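Local structure of peroxiredoxin (Mycobacterium tuberculosis, 5EPF) at residues Ala46-Gly51 and Ala85-Val90; Asp137-Glu142 and Ala149-Ala154. The protein probably reduces hydrogen peroxide and organic hydroperoxides to water and alcohols as a thiol-specific, thioredoxin-dependent peroxidase of the BCP/PrxQ subfamily, protecting the cell against oxidative stress. One frame throughout, in Å; residues are numbered along the deposited sequence. Where two conformers were deposited one is given.

Contact 1 of 2, residues Ala46-Gly51 and Ala85-Val90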
loop_
_atom_site.group_PDB
_atom_site.type_symbol
_atom_site.label_atom_id
_atom_site.label_comp_id
_atom_site.label_asym_id
_atom_site.label_seq_id
_atom_site.Cartn_x
_atom_site.Cartn_y
_atom_site.Cartn_z
ATOM N N ALA A 46 -7.096 -0.551 -9.104
ATOM C CA ALA A 46 -7.047 -1.568 -10.146
ATOM C C ALA A 46 -5.644 -1.630 -10.728
ATOM O O ALA A 46 -5.188 -0.682 -11.378
ATOM C CB ALA A 46 -8.072 -1.278 -11.245
ATOM N N ALA A 47 -4.990 -2.768 -10.530
ATOM C CA ALA A 47 -3.705 -3.030 -11.148
ATOM C C ALA A 47 -3.771 -2.797 -12.650
ATOM O O ALA A 47 -4.779 -3.090 -13.298
ATOM C CB ALA A 47 -3.330 -4.485 -10.875
ATOM N N MET A 48 -2.683 -2.239 -13.180
ATOM C CA MET A 48 -2.372 -2.084 -14.594
ATOM C C MET A 48 -3.100 -0.935 -15.279
ATOM O O MET A 48 -2.818 -0.691 -16.442
ATOM C CB MET A 48 -2.506 -3.384 -15.402
ATOM C CG MET A 48 -1.638 -4.482 -14.821
ATOM S SD MET A 48 -1.673 -6.005 -15.756
ATOM C CE MET A 48 -1.115 -5.433 -17.371
ATOM N N THR A 49 -3.992 -0.223 -14.608
ATOM C CA THR A 49 -4.642 0.918 -15.233
ATOM C C THR A 49 -3.651 2.072 -15.252
ATOM O O THR A 49 -2.696 2.076 -14.470
ATOM C CB THR A 49 -5.901 1.344 -14.480
ATOM O OG1 THR A 49 -5.545 1.757 -13.159
ATOM C CG2 THR A 49 -6.921 0.201 -14.467
ATOM N N PRO A 50 -3.840 3.077 -16.122
ATOM C CA PRO A 50 -2.791 4.109 -16.253
ATOM C C PRO A 50 -2.496 4.878 -14.973
ATOM O O PRO A 50 -1.321 5.136 -14.677
ATOM C CB PRO A 50 -3.316 4.993 -17.396
ATOM C CG PRO A 50 -4.144 4.024 -18.225
ATOM C CD PRO A 50 -4.861 3.211 -17.182
ATOM N N GLY A 51 -3.514 5.239 -14.190
ATOM C CA GLY A 51 -3.252 5.995 -12.975
ATOM C C GLY A 51 -2.556 5.155 -11.924
ATOM O O GLY A 51 -1.627 5.618 -11.258
ATOM N N ALA A 85 0.665 -10.437 -9.922
ATOM C CA ALA A 85 1.911 -11.014 -10.416
ATOM C C ALA A 85 2.297 -10.421 -11.767
ATOM O O ALA A 85 3.454 -10.058 -11.990
ATOM C CB ALA A 85 1.799 -12.537 -10.510
ATOM N N LYS A 86 1.334 -10.322 -12.690
ATOM C CA LYS A 86 1.646 -9.760 -14.007
ATOM C C LYS A 86 2.012 -8.282 -13.918
ATOM O O LYS A 86 2.938 -7.826 -14.599
ATOM C CB LYS A 86 0.500 -9.986 -14.993
ATOM C CG LYS A 86 0.875 -9.626 -16.448
ATOM C CD LYS A 86 2.163 -10.316 -16.956
ATOM C CE LYS A 86 2.025 -11.810 -17.020
ATOM N NZ LYS A 86 3.211 -12.422 -17.679
ATOM N N PHE A 87 1.290 -7.518 -13.100
ATOM C CA PHE A 87 1.581 -6.096 -12.925
ATOM C C PHE A 87 3.014 -5.913 -12.437
ATOM O O PHE A 87 3.784 -5.116 -12.993
ATOM C CB PHE A 87 0.579 -5.571 -11.892
ATOM C CG PHE A 87 0.549 -4.070 -11.678
ATOM C CD1 PHE A 87 0.955 -3.146 -12.643
ATOM C CD2 PHE A 87 0.022 -3.591 -10.478
ATOM C CE1 PHE A 87 0.847 -1.772 -12.399
ATOM C CE2 PHE A 87 -0.074 -2.230 -10.226
ATOM C CZ PHE A 87 0.329 -1.317 -11.196
ATOM N N ALA A 88 3.401 -6.670 -11.402
ATOM C CA ALA A 88 4.750 -6.535 -10.836
ATOM C C ALA A 88 5.826 -7.015 -11.814
ATOM O O ALA A 88 6.939 -6.473 -11.837
ATOM C CB ALA A 88 4.853 -7.300 -9.513
ATOM N N GLU A 89 5.530 -8.052 -12.600
ATOM C CA GLU A 89 6.502 -8.555 -13.572
ATOM C C GLU A 89 6.707 -7.559 -14.707
ATOM O O GLU A 89 7.844 -7.245 -15.076
ATOM C CB GLU A 89 6.021 -9.895 -14.133
ATOM C CG GLU A 89 7.005 -10.579 -15.066
ATOM C CD GLU A 89 6.386 -11.764 -15.769
ATOM O OE1 GLU A 89 5.147 -11.936 -15.707
ATOM O OE2 GLU A 89 7.138 -12.517 -16.415
ATOM N N VAL A 90 5.615 -7.043 -15.270
ATOM C CA VAL A 90 5.718 -6.119 -16.399
ATOM C C VAL A 90 6.400 -4.817 -15.989
ATOM O O VAL A 90 7.145 -4.217 -16.779
ATOM C CB VAL A 90 4.319 -5.881 -16.994
ATOM C CG1 VAL A 90 4.326 -4.742 -18.002
ATOM C CG2 VAL A 90 3.809 -7.157 -17.612
#
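Ala-47 and Met-48 lie against the aromatic ring of Phe-87, which reaches from helix 81-91 to the loop that leads into helix 50-61. A type II beta turn runs from Ala-46 to Thr-49, and Ala-47 and Met-48 are its two central residues. Ala-47 sets its methyl over the CD2 rim of one ring face, CB 3.5 Å from Phe-87 CD2. The turn then carries the Ala-47 to Met-48 peptide across the same face: Met-48 N stands 3.6 Å above the plane, over its centre. In one of the two conformers of Met-48, its CG covers the CD1 rim of that face, 3.6 Å from Phe-87 CD1. There CG is anti to the carbonyl carbon (chi1 -56°), and the chain slides past the phenylalanine in the opposite direction. Thr-49 closes the turn through its side chain, Thr-49 OG1 donating to Ala-46 O at 3.0 Å in the carbonyl plane, and it occupies the N-cap position of helix 50-61. No hydrogen bond joins the two segments. Asp-79 accepts a bond from Ala-47 N and so ties down the loop, while Phe-93 meets the Phe-87 ring edge-to-face. Phe-87 also touches Thr-53 and Ala-56 of helix 50-61 and Leu-97 of strand 97-99, wedged between helix, loop and edge strand close to the probable peroxidatic Cys-52.

Contact 2 of 2, residues Asp137-Glu142 and Ala149-Ala154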
loop_
_atom_site.group_PDB
_atom_site.type_symbol
_atom_site.label_atom_id
_atom_site.label_comp_id
_atom_site.label_asym_id
_atom_site.label_seq_id
_atom_site.Cartn_x
_atom_site.Cartn_y
_atom_site.Cartn_z
ATOM N N ASP A 137 0.724 8.958 8.638
ATOM C CA ASP A 137 0.210 9.864 7.612
ATOM C C ASP A 137 -0.791 9.092 6.767
ATOM O O ASP A 137 -0.723 7.868 6.686
ATOM C CB ASP A 137 1.358 10.400 6.736
ATOM C CG ASP A 137 1.012 11.682 5.982
ATOM O OD1 ASP A 137 -0.056 12.281 6.205
ATOM O OD2 ASP A 137 1.849 12.077 5.148
ATOM N N VAL A 138 -1.727 9.822 6.168
ATOM C CA VAL A 138 -2.709 9.287 5.228
ATOM C C VAL A 138 -2.754 10.209 4.016
ATOM O O VAL A 138 -2.891 11.428 4.170
ATOM C CB VAL A 138 -4.115 9.165 5.848
ATOM C CG1 VAL A 138 -5.089 8.548 4.841
ATOM C CG2 VAL A 138 -4.079 8.344 7.142
ATOM N N ILE A 139 -2.623 9.631 2.820
ATOM C CA ILE A 139 -2.795 10.356 1.564
ATOM C C ILE A 139 -4.059 9.824 0.903
ATOM O O ILE A 139 -4.136 8.638 0.565
ATOM C CB ILE A 139 -1.571 10.238 0.635
ATOM C CG1 ILE A 139 -0.258 10.607 1.351
ATOM C CG2 ILE A 139 -1.799 11.118 -0.614
ATOM C CD1 ILE A 139 0.503 9.409 1.987
ATOM N N SER A 140 -5.059 10.691 0.727
ATOM C CA SER A 140 -6.367 10.239 0.271
ATOM C C SER A 140 -6.539 10.359 -1.250
ATOM O O SER A 140 -5.637 10.779 -1.982
ATOM C CB SER A 140 -7.461 10.953 1.057
ATOM O OG SER A 140 -7.205 12.338 1.114
ATOM N N SER A 141 -7.756 10.049 -1.713
ATOM C CA SER A 141 -7.983 9.752 -3.127
ATOM C C SER A 141 -7.937 10.985 -4.015
ATOM O O SER A 141 -7.791 10.838 -5.230
ATOM C CB SER A 141 -9.295 8.984 -3.318
ATOM O OG SER A 141 -10.376 9.808 -2.992
ATOM N N GLU A 142 -8.026 12.189 -3.456
ATOM C CA GLU A 142 -8.037 13.382 -4.291
ATOM C C GLU A 142 -6.638 13.873 -4.639
ATOM O O GLU A 142 -6.507 14.789 -5.452
ATOM C CB GLU A 142 -8.851 14.497 -3.624
ATOM C CG GLU A 142 -8.141 15.217 -2.505
ATOM C CD GLU A 142 -8.262 14.559 -1.145
ATOM O OE1 GLU A 142 -8.487 13.333 -1.054
ATOM O OE2 GLU A 142 -8.147 15.296 -0.142
ATOM N N ALA A 149 3.581 8.649 -3.009
ATOM C CA ALA A 149 4.947 8.362 -2.594
ATOM C C ALA A 149 5.651 9.619 -2.092
ATOM O O ALA A 149 6.415 9.555 -1.125
ATOM C CB ALA A 149 5.739 7.694 -3.710
ATOM N N ASP A 150 5.386 10.780 -2.709
ATOM C CA ASP A 150 6.122 11.986 -2.330
ATOM C C ASP A 150 5.789 12.408 -0.901
ATOM O O ASP A 150 6.684 12.739 -0.115
ATOM C CB ASP A 150 5.804 13.139 -3.291
ATOM C CG ASP A 150 6.333 12.903 -4.708
ATOM O OD1 ASP A 150 7.235 12.064 -4.904
ATOM O OD2 ASP A 150 5.820 13.562 -5.642
ATOM N N LYS A 151 4.500 12.431 -0.553
ATOM C CA LYS A 151 4.121 12.826 0.802
ATOM C C LYS A 151 4.570 11.794 1.818
ATOM O O LYS A 151 5.017 12.152 2.909
ATOM C CB LYS A 151 2.611 13.064 0.910
ATOM C CG LYS A 151 2.159 14.305 0.203
ATOM C CD LYS A 151 0.656 14.354 0.023
ATOM C CE LYS A 151 -0.124 14.383 1.337
ATOM N NZ LYS A 151 0.090 15.641 2.086
ATOM N N ALA A 152 4.483 10.509 1.470
ATOM C CA ALA A 152 4.953 9.471 2.376
ATOM C C ALA A 152 6.440 9.628 2.650
ATOM O O ALA A 152 6.881 9.582 3.809
ATOM C CB ALA A 152 4.660 8.097 1.791
ATOM N N LEU A 153 7.228 9.849 1.597
ATOM C CA LEU A 153 8.663 10.031 1.768
ATOM C C LEU A 153 8.961 11.276 2.596
ATOM O O LEU A 153 9.832 11.244 3.478
ATOM C CB LEU A 153 9.347 10.071 0.397
ATOM C CG LEU A 153 10.860 10.223 0.365
ATOM C CD1 LEU A 153 11.531 9.055 1.085
ATOM C CD2 LEU A 153 11.376 10.365 -1.069
ATOM N N ALA A 154 8.234 12.378 2.355
ATOM C CA ALA A 154 8.493 13.592 3.134
ATOM C C ALA A 154 8.155 13.388 4.613
ATOM O O ALA A 154 8.886 13.857 5.495
ATOM C CB ALA A 154 7.744 14.785 2.539
HETATM O O HOH W 1 1.863 14.550 4.092
#
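Ile-139 and Lys-151 make the main apolar contact between strand 135-139 and helix 145-158. The lysine methylenes lie alongside the isoleucine branches: Ile-139 CG1 is 3.8 Å from Lys-151 CE and touches Lys-151 CB too, while Ile-139 CG2 sits near Lys-151 CD. The bend at chi3 (62°) brings CE to the isoleucine, and that at chi4 (67°) turns NZ towards a water. Farther along the same side chain, Ile-139 CD1 reaches Ala-152 CB at 4.4 Å. Two residues earlier on the strand, the CA-CB bond of Asp-137 also heads toward the helix. The water links the polar ends, donating to Asp-137 OD2 at 2.7 Å and accepting from Lys-151 NZ at 2.9 Å; the charged atoms themselves, Asp-137 OD2 and Lys-151 NZ, stay 5.0 Å apart. Thr-155 OG1, one helical turn after Lys-151, is within bonding distance of both Asp-137 OD2 and Lys-151 O, which probably share its single proton or take it in turn. The strand is set by backbone bonds to strand 125-129, from Asp-137 to Val-128 and Ile-139 to Thr-126, and the helix segment runs nearly antiparallel to it (169°), their axes 8.8 Å apart. The opposite charges probably still attract, water carrying the link in place of a direct salt bridge, beside the apolar packing and Thr-155.

In the fold
Contacts 1 and 2 lie in different parts of the thioredoxin-like fold, their centres 20 Å apart and their nearest atoms about 10 Å apart, and they share no helix or strand. Each has two buried residues, Ala-47 and Phe-87 or Ile-139 and Ala-152; Met-48 of contact 1 is exposed, whereas Asp-137 and Lys-151 of contact 2 are only partly so. Contact 1 joins the loop entering the active-site helix to helix 81-91, next to Cys-52, without hydrogen bond or salt bridge across its segments: methyl, methylene and a peptide cover the ring. Contact 2 fastens helix 145-158 to an outermost strand of the central sheet, away from the active-site cysteine, and adds a water bridge between charged groups.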